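Local coordinates for protein 6-phospho-beta-glucosidase BglT (Thermotoga maritima, PDB 1UP7) that hydrolyses cellobiose 6'-phosphate into glucose 6-phosphate and glucose, using NAD(+) and a manganese ion as cofactors, at residues V48-R53 and V282-E287; D65-A70 and V126-K131. One frame throughout, in Å; residues are numbered along the deposited sequence.

Interaction 1 (V48-R53 and V282-E287)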
ATOM      1  N   VAL A  48     -42.222 -17.121 -19.422  1.00 18.18           N
ATOM      2  CA  VAL A  48     -41.831 -16.607 -20.739  1.00 17.89           C
ATOM      3  C   VAL A  48     -43.037 -16.361 -21.674  1.00 18.25           C
ATOM      4  O   VAL A  48     -43.025 -15.410 -22.478  1.00 17.93           O
ATOM      5  CB  VAL A  48     -40.730 -17.453 -21.393  1.00 17.63           C
ATOM      6  CG1 VAL A  48     -40.511 -17.056 -22.860  1.00 16.88           C
ATOM      7  CG2 VAL A  48     -39.433 -17.296 -20.595  1.00 15.99           C
ATOM      8  N   ASP A  49     -44.089 -17.168 -21.548  1.00 18.30           N
ATOM      9  CA  ASP A  49     -45.297 -16.914 -22.327  1.00 18.66           C
ATOM     10  C   ASP A  49     -45.925 -15.596 -21.896  1.00 18.71           C
ATOM     11  O   ASP A  49     -46.417 -14.841 -22.724  1.00 18.32           O
ATOM     12  CB  ASP A  49     -46.355 -18.003 -22.165  1.00 18.88           C
ATOM     13  CG  ASP A  49     -46.067 -19.231 -22.988  1.00 20.53           C
ATOM     14  OD1 ASP A  49     -45.162 -19.188 -23.845  1.00 23.05           O
ATOM     15  OD2 ASP A  49     -46.686 -20.306 -22.826  1.00 21.21           O
ATOM     16  N   PHE A  50     -45.928 -15.337 -20.589  1.00 18.61           N
ATOM     17  CA  PHE A  50     -46.372 -14.052 -20.065  1.00 18.64           C
ATOM     18  C   PHE A  50     -45.454 -12.918 -20.571  1.00 18.67           C
ATOM     19  O   PHE A  50     -45.948 -11.891 -21.040  1.00 18.65           O
ATOM     20  CB  PHE A  50     -46.482 -14.101 -18.529  1.00 18.39           C
ATOM     21  CG  PHE A  50     -46.829 -12.779 -17.865  1.00 18.54           C
ATOM     22  CD1 PHE A  50     -47.818 -11.942 -18.369  1.00 18.97           C
ATOM     23  CD2 PHE A  50     -46.189 -12.402 -16.691  1.00 18.70           C
ATOM     24  CE1 PHE A  50     -48.145 -10.730 -17.727  1.00 18.31           C
ATOM     25  CE2 PHE A  50     -46.521 -11.204 -16.044  1.00 18.47           C
ATOM     26  CZ  PHE A  50     -47.491 -10.364 -16.573  1.00 17.80           C
ATOM     27  N   VAL A  51     -44.141 -13.131 -20.519  1.00 18.38           N
ATOM     28  CA  VAL A  51     -43.170 -12.186 -21.066  1.00 18.81           C
ATOM     29  C   VAL A  51     -43.464 -11.797 -22.514  1.00 19.20           C
ATOM     30  O   VAL A  51     -43.464 -10.595 -22.837  1.00 19.22           O
ATOM     31  CB  VAL A  51     -41.692 -12.691 -20.933  1.00 18.91           C
ATOM     32  CG1 VAL A  51     -40.732 -11.810 -21.754  1.00 17.93           C
ATOM     33  CG2 VAL A  51     -41.279 -12.716 -19.498  1.00 18.02           C
ATOM     34  N   LYS A  52     -43.729 -12.801 -23.362  1.00 19.41           N
ATOM     35  CA  LYS A  52     -44.042 -12.582 -24.779  1.00 19.67           C
ATOM     36  C   LYS A  52     -45.255 -11.687 -24.947  1.00 19.45           C
ATOM     37  O   LYS A  52     -45.323 -10.874 -25.879  1.00 19.28           O
ATOM     38  CB  LYS A  52     -44.299 -13.904 -25.513  1.00 20.22           C
ATOM     39  CG  LYS A  52     -43.052 -14.705 -25.859  1.00 21.43           C
ATOM     40  CD  LYS A  52     -43.370 -15.802 -26.851  1.00 24.01           C
ATOM     41  CE  LYS A  52     -42.138 -16.673 -27.133  1.00 26.07           C
ATOM     42  NZ  LYS A  52     -42.067 -17.995 -26.389  1.00 27.35           N
ATOM     43  N   ARG A  53     -46.227 -11.851 -24.061  1.00 19.34           N
ATOM     44  CA  ARG A  53     -47.440 -11.032 -24.072  1.00 19.35           C
ATOM     45  C   ARG A  53     -47.096  -9.563 -23.740  1.00 19.45           C
ATOM     46  O   ARG A  53     -47.680  -8.649 -24.311  1.00 19.55           O
ATOM     47  CB  ARG A  53     -48.440 -11.569 -23.062  1.00 19.26           C
ATOM     48  CG  ARG A  53     -49.762 -12.058 -23.609  1.00 20.65           C
ATOM     49  CD  ARG A  53     -50.302 -13.361 -23.016  1.00 19.93           C
ATOM     50  NE  ARG A  53     -50.446 -13.352 -21.556  1.00 21.41           N
ATOM     51  CZ  ARG A  53     -50.063 -14.357 -20.745  1.00 20.55           C
ATOM     52  NH1 ARG A  53     -49.517 -15.456 -21.225  1.00 18.56           N
ATOM     53  NH2 ARG A  53     -50.241 -14.264 -19.440  1.00 21.14           N
ATOM     54  N   VAL A 282     -52.293 -10.011 -18.148  1.00 20.38           N
ATOM     55  CA  VAL A 282     -51.952  -9.117 -19.261  1.00 20.65           C
ATOM     56  C   VAL A 282     -50.983  -8.017 -18.812  1.00 20.85           C
ATOM     57  O   VAL A 282     -50.294  -7.382 -19.632  1.00 21.12           O
ATOM     58  CB  VAL A 282     -53.214  -8.478 -19.944  1.00 21.14           C
ATOM     59  CG1 VAL A 282     -53.954  -9.507 -20.798  1.00 21.48           C
ATOM     60  CG2 VAL A 282     -54.177  -7.850 -18.921  1.00 21.40           C
ATOM     61  N   GLU A 283     -50.926  -7.802 -17.505  1.00 21.04           N
ATOM     62  CA  GLU A 283     -50.085  -6.759 -16.922  1.00 21.33           C
ATOM     63  C   GLU A 283     -49.441  -7.340 -15.671  1.00 20.98           C
ATOM     64  O   GLU A 283     -49.976  -8.293 -15.104  1.00 20.98           O
ATOM     65  CB  GLU A 283     -50.962  -5.517 -16.608  1.00 22.33           C
ATOM     66  CG  GLU A 283     -50.329  -4.154 -16.946  1.00 24.26           C
ATOM     67  CD  GLU A 283     -50.209  -3.873 -18.444  1.00 26.46           C
ATOM     68  OE1 GLU A 283     -51.259  -3.577 -19.092  1.00 27.46           O
ATOM     69  OE2 GLU A 283     -49.061  -3.939 -18.972  1.00 27.32           O
ATOM     70  N   ILE A 284     -48.290  -6.805 -15.261  1.00 20.91           N
ATOM     71  CA  ILE A 284     -47.593  -7.292 -14.065  1.00 20.94           C
ATOM     72  C   ILE A 284     -48.475  -7.124 -12.818  1.00 21.32           C
ATOM     73  O   ILE A 284     -48.966  -6.017 -12.551  1.00 21.91           O
ATOM     74  CB  ILE A 284     -46.232  -6.577 -13.911  1.00 21.28           C
ATOM     75  CG1 ILE A 284     -45.397  -6.798 -15.178  1.00 20.81           C
ATOM     76  CG2 ILE A 284     -45.475  -7.090 -12.665  1.00 21.21           C
ATOM     77  CD1 ILE A 284     -44.084  -6.062 -15.221  1.00 22.14           C
ATOM     78  N   PRO A 285     -48.712  -8.204 -12.067  1.00 21.31           N
ATOM     79  CA  PRO A 285     -49.613  -8.132 -10.910  1.00 21.10           C
ATOM     80  C   PRO A 285     -48.952  -7.363  -9.761  1.00 21.30           C
ATOM     81  O   PRO A 285     -47.722  -7.447  -9.551  1.00 21.08           O
ATOM     82  CB  PRO A 285     -49.793  -9.602 -10.499  1.00 21.46           C
ATOM     83  CG  PRO A 285     -49.094 -10.435 -11.554  1.00 20.76           C
ATOM     84  CD  PRO A 285     -48.103  -9.543 -12.213  1.00 21.34           C
ATOM     85  N   GLU A 286     -49.769  -6.638  -8.998  1.00 21.56           N
ATOM     86  CA  GLU A 286     -49.254  -5.862  -7.859  1.00 21.56           C
ATOM     87  C   GLU A 286     -48.587  -6.767  -6.813  1.00 21.15           C
ATOM     88  O   GLU A 286     -47.657  -6.331  -6.134  1.00 21.10           O
ATOM     89  CB  GLU A 286     -50.362  -4.981  -7.236  1.00 22.03           C
ATOM     90  CG  GLU A 286     -49.832  -3.907  -6.269  1.00 22.98           C
ATOM     91  N   GLU A 287     -49.050  -8.021  -6.710  1.00 21.28           N
ATOM     92  CA  GLU A 287     -48.512  -8.991  -5.750  1.00 21.53           C
ATOM     93  C   GLU A 287     -47.019  -9.275  -5.894  1.00 21.79           C
ATOM     94  O   GLU A 287     -46.410  -9.823  -4.969  1.00 22.42           O
ATOM     95  CB  GLU A 287     -49.271 -10.322  -5.777  1.00 22.22           C
ATOM     96  CG  GLU A 287     -48.513 -11.439  -5.048  1.00 23.12           C
ATOM     97  CD  GLU A 287     -49.365 -12.620  -4.611  1.00 26.37           C
ATOM     98  OE1 GLU A 287     -50.605 -12.632  -4.829  1.00 26.74           O
ATOM     99  OE2 GLU A 287     -48.770 -13.558  -4.027  1.00 27.88           O
TER

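Interaction 2 (D65-A70 and V126-K131)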
ATOM      1  N   ASP A  65     -32.641 -24.507 -24.591  1.00 17.75           N
ATOM      2  CA  ASP A  65     -32.625 -25.733 -23.787  1.00 18.05           C
ATOM      3  C   ASP A  65     -31.363 -25.900 -22.960  1.00 17.37           C
ATOM      4  O   ASP A  65     -31.363 -26.704 -22.056  1.00 17.34           O
ATOM      5  CB  ASP A  65     -32.819 -26.979 -24.674  1.00 18.63           C
ATOM      6  CG  ASP A  65     -34.244 -27.134 -25.180  1.00 19.76           C
ATOM      7  OD1 ASP A  65     -35.173 -26.679 -24.481  1.00 20.36           O
ATOM      8  OD2 ASP A  65     -34.518 -27.714 -26.271  1.00 21.38           O
ATOM      9  N   THR A  66     -30.305 -25.158 -23.280  1.00 17.06           N
ATOM     10  CA  THR A  66     -29.030 -25.285 -22.587  1.00 16.69           C
ATOM     11  C   THR A  66     -28.501 -23.917 -22.157  1.00 17.11           C
ATOM     12  O   THR A  66     -28.861 -22.898 -22.731  1.00 16.85           O
ATOM     13  CB  THR A  66     -28.034 -25.954 -23.517  1.00 15.77           C
ATOM     14  OG1 THR A  66     -27.903 -25.140 -24.696  1.00 13.76           O
ATOM     15  CG2 THR A  66     -28.574 -27.345 -24.005  1.00 14.10           C
ATOM     16  N   PHE A  67     -27.625 -23.917 -21.160  1.00 17.47           N
ATOM     17  CA  PHE A  67     -26.895 -22.727 -20.784  1.00 17.84           C
ATOM     18  C   PHE A  67     -26.051 -22.217 -21.960  1.00 18.11           C
ATOM     19  O   PHE A  67     -26.075 -21.023 -22.272  1.00 17.73           O
ATOM     20  CB  PHE A  67     -26.027 -23.009 -19.545  1.00 17.28           C
ATOM     21  CG  PHE A  67     -25.256 -21.820 -19.095  1.00 17.72           C
ATOM     22  CD1 PHE A  67     -24.018 -21.539 -19.653  1.00 15.29           C
ATOM     23  CD2 PHE A  67     -25.781 -20.945 -18.152  1.00 15.46           C
ATOM     24  CE1 PHE A  67     -23.313 -20.405 -19.266  1.00 15.87           C
ATOM     25  CE2 PHE A  67     -25.058 -19.823 -17.766  1.00 16.17           C
ATOM     26  CZ  PHE A  67     -23.821 -19.563 -18.335  1.00 14.37           C
ATOM     27  N   GLU A  68     -25.308 -23.128 -22.591  1.00 18.50           N
ATOM     28  CA  GLU A  68     -24.377 -22.757 -23.655  1.00 19.44           C
ATOM     29  C   GLU A  68     -25.119 -22.049 -24.797  1.00 18.53           C
ATOM     30  O   GLU A  68     -24.687 -21.021 -25.300  1.00 18.01           O
ATOM     31  CB  GLU A  68     -23.625 -23.993 -24.167  1.00 20.02           C
ATOM     32  CG  GLU A  68     -22.534 -23.622 -25.172  1.00 24.75           C
ATOM     33  CD  GLU A  68     -21.354 -24.614 -25.202  1.00 31.22           C
ATOM     34  OE1 GLU A  68     -21.005 -25.180 -24.110  1.00 31.82           O
ATOM     35  OE2 GLU A  68     -20.776 -24.813 -26.325  1.00 31.85           O
ATOM     36  N   GLY A  69     -26.264 -22.611 -25.171  1.00 18.32           N
ATOM     37  CA  GLY A  69     -27.112 -22.053 -26.209  1.00 17.94           C
ATOM     38  C   GLY A  69     -27.635 -20.657 -25.879  1.00 17.91           C
ATOM     39  O   GLY A  69     -27.887 -19.855 -26.774  1.00 17.63           O
ATOM     40  N   ALA A  70     -27.784 -20.364 -24.591  1.00 17.41           N
ATOM     41  CA  ALA A  70     -28.245 -19.063 -24.183  1.00 17.33           C
ATOM     42  C   ALA A  70     -27.140 -18.001 -24.287  1.00 17.40           C
ATOM     43  O   ALA A  70     -27.415 -16.897 -24.764  1.00 17.03           O
ATOM     44  CB  ALA A  70     -28.887 -19.125 -22.775  1.00 16.11           C
ATOM     45  N   VAL A 126     -19.284 -19.412 -15.601  1.00 18.09           N
ATOM     46  CA  VAL A 126     -18.291 -18.412 -15.986  1.00 17.94           C
ATOM     47  C   VAL A 126     -17.300 -19.047 -16.970  1.00 18.81           C
ATOM     48  O   VAL A 126     -16.902 -18.421 -17.954  1.00 18.85           O
ATOM     49  CB  VAL A 126     -17.553 -17.830 -14.744  1.00 18.07           C
ATOM     50  CG1 VAL A 126     -16.260 -17.126 -15.157  1.00 15.22           C
ATOM     51  CG2 VAL A 126     -18.522 -16.927 -13.903  1.00 15.63           C
ATOM     52  N   ASP A 127     -16.928 -20.300 -16.731  1.00 19.22           N
ATOM     53  CA  ASP A 127     -16.017 -20.971 -17.660  1.00 20.09           C
ATOM     54  C   ASP A 127     -16.603 -21.077 -19.077  1.00 19.54           C
ATOM     55  O   ASP A 127     -15.918 -20.806 -20.063  1.00 19.93           O
ATOM     56  CB  ASP A 127     -15.534 -22.335 -17.151  1.00 20.57           C
ATOM     57  CG  ASP A 127     -14.362 -22.863 -17.965  1.00 24.44           C
ATOM     58  OD1 ASP A 127     -13.254 -22.278 -17.881  1.00 28.88           O
ATOM     59  OD2 ASP A 127     -14.456 -23.837 -18.748  1.00 27.12           O
ATOM     60  N   THR A 128     -17.878 -21.424 -19.176  1.00 18.94           N
ATOM     61  CA  THR A 128     -18.535 -21.491 -20.474  1.00 18.49           C
ATOM     62  C   THR A 128     -18.632 -20.110 -21.147  1.00 18.66           C
ATOM     63  O   THR A 128     -18.393 -19.992 -22.361  1.00 18.46           O
ATOM     64  CB  THR A 128     -19.954 -22.130 -20.346  1.00 18.60           C
ATOM     65  OG1 THR A 128     -19.825 -23.453 -19.848  1.00 18.91           O
ATOM     66  CG2 THR A 128     -20.596 -22.365 -21.707  1.00 16.37           C
ATOM     67  N   VAL A 129     -19.002 -19.075 -20.374  1.00 18.25           N
ATOM     68  CA  VAL A 129     -19.108 -17.727 -20.926  1.00 17.98           C
ATOM     69  C   VAL A 129     -17.741 -17.277 -21.458  1.00 18.63           C
ATOM     70  O   VAL A 129     -17.619 -16.857 -22.609  1.00 18.97           O
ATOM     71  CB  VAL A 129     -19.671 -16.723 -19.882  1.00 18.19           C
ATOM     72  CG1 VAL A 129     -19.476 -15.268 -20.336  1.00 16.08           C
ATOM     73  CG2 VAL A 129     -21.142 -17.033 -19.561  1.00 16.48           C
ATOM     74  N   ARG A 130     -16.712 -17.406 -20.632  1.00 19.03           N
ATOM     75  CA  ARG A 130     -15.361 -17.022 -21.013  1.00 20.11           C
ATOM     76  C   ARG A 130     -14.852 -17.750 -22.280  1.00 20.13           C
ATOM     77  O   ARG A 130     -14.155 -17.164 -23.086  1.00 20.13           O
ATOM     78  CB  ARG A 130     -14.440 -17.154 -19.787  1.00 20.38           C
ATOM     79  CG  ARG A 130     -13.205 -18.007 -19.888  1.00 23.14           C
ATOM     80  CD  ARG A 130     -12.557 -18.320 -18.499  1.00 25.39           C
ATOM     81  NE  ARG A 130     -11.832 -17.146 -18.011  1.00 27.41           N
ATOM     82  CZ  ARG A 130     -11.652 -16.816 -16.743  1.00 25.94           C
ATOM     83  NH1 ARG A 130     -12.115 -17.579 -15.771  1.00 25.79           N
ATOM     84  NH2 ARG A 130     -10.989 -15.703 -16.460  1.00 27.30           N
ATOM     85  N   LYS A 131     -15.250 -19.005 -22.469  1.00 20.24           N
ATOM     86  CA  LYS A 131     -14.763 -19.786 -23.618  1.00 20.61           C
ATOM     87  C   LYS A 131     -15.588 -19.538 -24.880  1.00 20.35           C
ATOM     88  O   LYS A 131     -15.200 -19.966 -25.946  1.00 20.41           O
ATOM     89  CB  LYS A 131     -14.750 -21.290 -23.306  1.00 20.91           C
ATOM     90  CG  LYS A 131     -13.458 -21.762 -22.634  1.00 23.91           C
ATOM     91  CD  LYS A 131     -13.729 -22.779 -21.510  1.00 28.10           C
ATOM     92  CE  LYS A 131     -13.013 -24.133 -21.751  1.00 31.93           C
ATOM     93  NZ  LYS A 131     -13.085 -25.085 -20.566  1.00 33.57           N
TER

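Interaction 1 (V48-R53 and V282-E287)
Phe50 reaches from helix 41-55 of the NAD-binding Rossmann-type domain to the backbone of loop 282-287, which belongs to the C-terminal part of this family 4 glycosidase. The contact lies at the surface, away from the substrate and metal sites, and joins the two parts of the chain chiefly through the ring of Phe50.

Most of the touching is ring against peptide. CG of Phe50 stands anti to the backbone N (chi1 175°), which sends the ring out from the helix toward the loop. Phe50 CZ comes within 3.6 Å of Glu283 O, and Phe50 CE1 lies 4.1 Å from Val282 C. The backbone at Glu283 C and Ile284 N meets the ring at its edge, close to its plane, with Phe50 CZ 3.9 Å from Ile284 N. No hydrogen bond crosses the contact, so a flat, apolar residue suits a place lined by peptide groups, aliphatic carbons and the ring of Tyr278.

The apolar side chains add looser contacts: Phe50 CZ is 4.4 Å from Ile284 CG1, and Phe50 CE2 is 4.5 Å from CD of Pro285, whose backbone nitrogen carries no hydrogen and so needs no acceptor. Tyr278 and Pro16 also pack on Phe50. With an alanine here, the loop backbone around Glu283 would probably lose the ring it rests on and a gap would open beside Tyr278.

Polar anchoring comes from Arg53, one turn further along the helix. Its NH2 hydrogen-bonds to Ala281 O and Tyr278 O just before the loop, while Phe50 CA sits 3.5 Å above one face of its guanidinium plane, offset toward the rim.

Interaction 2 (D65-A70 and V126-K131)
Phe67, just after the N-cap Thr66 of the short helix 67-71, packs against Thr128 and Val129 near the C-terminal end of the long helix 109-131, in a partly buried apolar contact between two helices that no hydrogen bond crosses. The backbones come nearest at Glu68 and Thr128, whose CA atoms are 6.8 Å apart.

Phe67 and Thr128 carry most of the contact. With CG of Phe67 anti to the backbone N (chi1 -179°), the ring is carried toward the long helix, sliding past the side chain of Thr128 in the opposite direction, so that Phe67 CE1 comes to 3.9 Å from Thr128 CB. At the ring's edge, near its plane, Val129 CG2 approaches Phe67 CZ to 3.9 Å. A beta-branched valine suits this spot: CG2 meets the ring, and the side chain also packs on Ile137 of the sheet and on Tyr157.

Both helices lie against the parallel six-stranded sheet of the Rossmann-type NAD-binding domain. Phe67 bridges them above it, touching Ile8 and Tyr37 of its strands and stacking on the ring of Tyr125; the bound NAD is about 6 Å from its side chain.

Threonine serves two purposes at position 128. Its OG1 turns back to hydrogen-bond to Glu124 O in its own helix, which leaves the methyl for the neighbour, and Thr128 CG2 lies 3.7 Å from Glu68 OE1 as the two side chains cross at about a right angle. Spanning one turn of the long helix, Lys131 NZ and Asp127 OD2 form a salt bridge of 2.6 Å, using the syn lone pair of OD2. The short helix is capped by Thr66, whose OG1 accepts from Gly69 N at 3.1 Å.

From the N terminus, the chain first passes residues 48-53 and soon afterwards 65-70, so the first halves of both interactions lie close together in sequence. Interaction 2 closes at 126-131 after a loop of 55 residues, whereas interaction 1 waits until 282-287, with 228 residues lying between its two segments. The smaller loop is therefore nested within the larger and the two do not cross. Interaction 2 stays inside the NAD-binding part and ties two of its helices together, while interaction 1 joins that part to the C-terminal one. Their centres are about 27 Å apart and their nearest atoms about 11 Å, so they do not touch.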